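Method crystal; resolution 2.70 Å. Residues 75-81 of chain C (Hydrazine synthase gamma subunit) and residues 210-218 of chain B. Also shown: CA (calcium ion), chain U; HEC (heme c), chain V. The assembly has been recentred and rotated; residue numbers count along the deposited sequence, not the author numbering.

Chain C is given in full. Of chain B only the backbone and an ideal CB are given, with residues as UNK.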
# COMPACT_ATOMS: atom_id res chain seq x y z
N GLY C 75 -35.79 32.85 14.83
CA GLY C 75 -36.12 33.21 13.46
C GLY C 75 -35.55 32.26 12.42
O GLY C 75 -35.64 32.52 11.22
N LEU C 76 -34.97 31.16 12.88
CA LEU C 76 -34.39 30.16 11.98
C LEU C 76 -35.47 29.39 11.23
O LEU C 76 -36.46 28.95 11.82
CB LEU C 76 -33.50 29.19 12.76
CG LEU C 76 -32.17 29.73 13.26
CD1 LEU C 76 -31.47 28.71 14.15
CD2 LEU C 76 -31.27 30.13 12.10
N ILE C 77 -35.28 29.24 9.92
CA ILE C 77 -36.26 28.56 9.08
C ILE C 77 -35.78 27.16 8.70
O ILE C 77 -34.70 26.99 8.15
CB ILE C 77 -36.53 29.38 7.80
CG1 ILE C 77 -36.96 30.80 8.17
CG2 ILE C 77 -37.59 28.69 6.94
CD1 ILE C 77 -37.16 31.71 6.98
N TRP C 78 -36.61 26.16 9.01
CA TRP C 78 -36.21 24.77 8.87
C TRP C 78 -37.10 23.99 7.91
O TRP C 78 -38.24 24.39 7.65
CB TRP C 78 -36.23 24.08 10.24
CG TRP C 78 -35.34 24.72 11.24
CD1 TRP C 78 -35.71 25.61 12.21
CD2 TRP C 78 -33.93 24.54 11.37
NE1 TRP C 78 -34.61 25.99 12.94
CE2 TRP C 78 -33.51 25.34 12.45
CE3 TRP C 78 -32.99 23.76 10.69
CZ2 TRP C 78 -32.18 25.40 12.85
CZ3 TRP C 78 -31.67 23.82 11.10
CH2 TRP C 78 -31.28 24.63 12.17
N ASP C 79 -36.59 22.88 7.40
CA ASP C 79 -37.42 21.97 6.63
C ASP C 79 -37.64 20.68 7.41
O ASP C 79 -36.76 19.82 7.47
CB ASP C 79 -36.78 21.69 5.26
CG ASP C 79 -37.65 20.83 4.38
OD1 ASP C 79 -38.83 20.63 4.72
OD2 ASP C 79 -37.16 20.36 3.33
N LEU C 80 -38.83 20.56 8.00
CA LEU C 80 -39.24 19.38 8.76
C LEU C 80 -39.83 18.30 7.86
O LEU C 80 -40.37 18.59 6.79
CB LEU C 80 -40.25 19.78 9.84
CG LEU C 80 -39.75 20.84 10.82
CD1 LEU C 80 -40.78 21.12 11.91
CD2 LEU C 80 -38.41 20.44 11.43
N GLY C 81 -39.75 17.05 8.30
CA GLY C 81 -40.10 15.92 7.46
C GLY C 81 -41.51 15.35 7.53
O GLY C 81 -41.80 14.38 6.82
N UNK B 210 -23.58 26.79 14.35
CA UNK B 210 -23.77 26.75 12.91
C UNK B 210 -24.91 25.81 12.57
O UNK B 210 -24.78 24.59 12.67
CB UNK B 210 -22.49 26.32 12.20
N UNK B 211 -26.05 26.39 12.17
CA UNK B 211 -27.18 25.60 11.67
C UNK B 211 -26.94 25.16 10.23
O UNK B 211 -26.30 25.91 9.49
CB UNK B 211 -28.48 26.40 11.76
N UNK B 212 -27.43 24.00 9.83
CA UNK B 212 -27.62 23.83 8.41
C UNK B 212 -29.13 23.95 8.22
O UNK B 212 -29.88 23.03 8.52
CB UNK B 212 -27.06 22.50 7.89
N UNK B 213 -29.54 25.11 7.73
CA UNK B 213 -30.95 25.44 7.56
C UNK B 213 -31.55 24.93 6.25
O UNK B 213 -32.74 24.63 6.17
CB UNK B 213 -31.13 26.96 7.64
N UNK B 214 -30.71 24.84 5.23
CA UNK B 214 -31.14 24.52 3.87
C UNK B 214 -31.22 23.02 3.66
O UNK B 214 -31.49 22.55 2.55
CB UNK B 214 -30.19 25.14 2.85
N UNK B 215 -31.00 22.26 4.73
CA UNK B 215 -30.97 20.81 4.63
C UNK B 215 -32.17 20.22 5.36
O UNK B 215 -32.67 20.80 6.32
CB UNK B 215 -29.66 20.25 5.20
N UNK B 216 -32.63 19.05 4.89
CA UNK B 216 -33.74 18.34 5.54
C UNK B 216 -33.37 17.95 6.96
O UNK B 216 -32.20 17.71 7.23
CB UNK B 216 -34.13 17.10 4.74
N UNK B 217 -34.35 17.89 7.85
CA UNK B 217 -34.05 17.43 9.19
C UNK B 217 -34.32 15.94 9.21
O UNK B 217 -35.47 15.49 9.15
CB UNK B 217 -34.87 18.17 10.25
N UNK B 218 -33.24 15.17 9.30
CA UNK B 218 -33.30 13.73 9.09
C UNK B 218 -32.63 12.97 10.23
O UNK B 218 -33.28 12.22 10.95
CB UNK B 218 -32.64 13.36 7.76
CA CA U . -40.90 20.67 5.66
FE HEC V . -40.31 23.67 18.10
CHA HEC V . -43.14 24.81 16.52
CHB HEC V . -41.97 23.68 21.07
CHC HEC V . -37.55 22.29 19.65
CHD HEC V . -38.39 24.36 15.34
NA HEC V . -42.23 24.13 18.68
C1A HEC V . -43.23 24.66 17.89
C2A HEC V . -44.35 25.02 18.74
C3A HEC V . -44.02 24.69 20.00
C4A HEC V . -42.68 24.13 19.98
CMA HEC V . -44.87 24.87 21.28
CAA HEC V . -45.68 25.64 18.25
CBA HEC V . -45.91 27.03 18.84
CGA HEC V . -47.23 27.58 18.38
O1A HEC V . -47.90 26.93 17.53
O2A HEC V . -47.63 28.67 18.86
NB HEC V . -39.80 23.20 20.04
C1B HEC V . -40.75 23.06 21.04
C2B HEC V . -40.23 22.14 22.03
C3B HEC V . -39.00 21.76 21.64
C4B HEC V . -38.71 22.42 20.38
CMB HEC V . -40.97 21.71 23.31
CAB HEC V . -38.05 20.78 22.37
CBB HEC V . -38.59 19.34 22.31
NC HEC V . -38.33 23.40 17.60
C1C HEC V . -37.37 22.77 18.37
C2C HEC V . -36.18 22.58 17.55
C3C HEC V . -36.37 23.28 16.42
C4C HEC V . -37.75 23.72 16.39
CMC HEC V . -34.83 22.09 18.10
CAC HEC V . -35.35 23.44 15.27
CBC HEC V . -35.10 22.08 14.57
ND HEC V . -40.69 24.53 16.24
C1D HEC V . -39.75 24.55 15.21
C2D HEC V . -40.43 24.81 13.97
C3D HEC V . -41.92 24.96 14.33
C4D HEC V . -41.98 24.77 15.76
CMD HEC V . -39.80 24.92 12.56
CAD HEC V . -43.09 25.23 13.37
CBD HEC V . -43.52 23.91 12.74
CGD HEC V . -44.68 24.15 11.81
O1D HEC V . -45.17 23.17 11.19
O2D HEC V . -45.11 25.32 11.69

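Position 210 lies beyond the reach of chain C: nothing of that stretch comes within 5.5 Å of its ideal CB, so the visible atoms leave the choice wide. It is B:Thr210, whose OG1 is hydrogen-bonded elsewhere in the structure.

At 211 the CA-to-CB bond points toward chain C, and the ideal CB sits a tight 3.3 Å from CH2 of C:Trp78, with CD1 of C:Leu76 at 4.5 Å. An apolar group of modest size is called for; phi of -78° would suit proline, though alanine or valine could also be considered. The residue is B:Pro211. Its CB packs 3.5 Å from C:Trp78 CH2, and its CG lies 4.1 Å from C:Leu76 CD2, so the compact ring touches both side chains.

Position 212 directs its CB away, and many side chains would fit. Here the backbone makes the contact: the carbonyl O approaches the edge of the indole, 3.2 Å from C:Trp78 CZ3. The deposited B:Lys212 starts away from chain C along its CA-to-CB bond, and its NZ is hydrogen-bonded elsewhere in the structure.

Position 213 points sideways, its ideal CB 3.6 Å from the carbonyl O of C:Ile77. C:Ile77 O is an acceptor, so a short side chain with a donor, such as serine, threonine or asparagine, would suit, directly or through a water; a small apolar residue would also fit. It is B:Asn213, with chi1 in the p well. Its ND2 donates to water 2 (2.9 Å), which in turn donates to C:Ile77 O (2.5 Å), so the amide reaches chain C through solvent.

Positions 214 and 215 turn their CB atoms away, and chain C sets little limit on either: large or small, polar or apolar side chains are all possible. They are B:Trp214, whose NE1 is hydrogen-bonded elsewhere in the structure, and B:Leu215, which contributes its carbonyl O to a water. The backbone is more engaged: water 1 donates to B:Asn213 O (2.7 Å) and B:Leu215 O (2.6 Å) and accepts from C:Asp79 N (2.6 Å), tying the turn to chain C.

At 216 the CB again points away, and phi/psi of -62°/149° admits proline among many others. B:Pro216 lacks an amide hydrogen, but the visible contact does not need one: its CA lies 3.9 Å from C:Asp79 O.

Position 217 points toward chain C, with its ideal CB 4.4 Å from C:Leu80 CD2. Its amide N donates to C:Asp79 O (3.1 Å, 146°), which requires a residue other than proline. Valine, isoleucine or leucine could meet the leucine methyl. B:Val217 does so, its CG2 3.9 Å from C:Leu80 CD2, while water 3 links its O (3.0 Å) to C:Gly81 N (3.1 Å).

Position 218 has no chain C atom near its CB and is unconstrained from this side; it is B:Cys218.

Chain B, residues 210-218: TPKNWLPVC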
# COMPACT_ATOMS: atom_id res chain seq x y z
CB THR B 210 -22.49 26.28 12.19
OG1 THR B 210 -21.39 27.12 12.54
CG2 THR B 210 -22.69 26.30 10.68
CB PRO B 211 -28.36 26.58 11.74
CG PRO B 211 -27.76 27.95 12.05
CD PRO B 211 -26.27 27.83 11.99
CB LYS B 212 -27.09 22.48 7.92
CG LYS B 212 -25.99 21.89 8.80
CD LYS B 212 -24.66 22.61 8.66
CE LYS B 212 -23.61 22.00 9.58
NZ LYS B 212 -22.25 22.56 9.33
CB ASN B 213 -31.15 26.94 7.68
CG ASN B 213 -30.34 27.72 6.68
OD1 ASN B 213 -29.15 27.98 6.89
ND2 ASN B 213 -30.97 28.10 5.59
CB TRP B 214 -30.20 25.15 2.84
CG TRP B 214 -30.21 26.65 2.84
CD1 TRP B 214 -29.18 27.48 3.20
CD2 TRP B 214 -31.30 27.50 2.48
NE1 TRP B 214 -29.57 28.79 3.07
CE2 TRP B 214 -30.87 28.84 2.64
CE3 TRP B 214 -32.61 27.27 2.04
CZ2 TRP B 214 -31.69 29.93 2.37
CZ3 TRP B 214 -33.42 28.36 1.77
CH2 TRP B 214 -32.96 29.67 1.93
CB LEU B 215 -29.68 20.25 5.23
CG LEU B 215 -28.35 20.51 4.53
CD1 LEU B 215 -27.23 19.79 5.27
CD2 LEU B 215 -28.41 20.05 3.08
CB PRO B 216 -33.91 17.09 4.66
CG PRO B 216 -33.31 17.46 3.35
CD PRO B 216 -32.18 18.37 3.67
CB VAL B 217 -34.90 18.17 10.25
CG1 VAL B 217 -34.42 17.82 11.65
CG2 VAL B 217 -34.82 19.67 10.02
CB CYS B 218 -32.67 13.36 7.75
SG CYS B 218 -33.64 13.86 6.32
O HOH W 1 -33.97 22.68 7.56
O HOH W 2 -33.87 27.82 5.94
O HOH W 3 -37.93 16.39 10.70
O HOH W 4 -40.35 22.06 7.54
O HOH W 5 -41.01 21.87 17.29
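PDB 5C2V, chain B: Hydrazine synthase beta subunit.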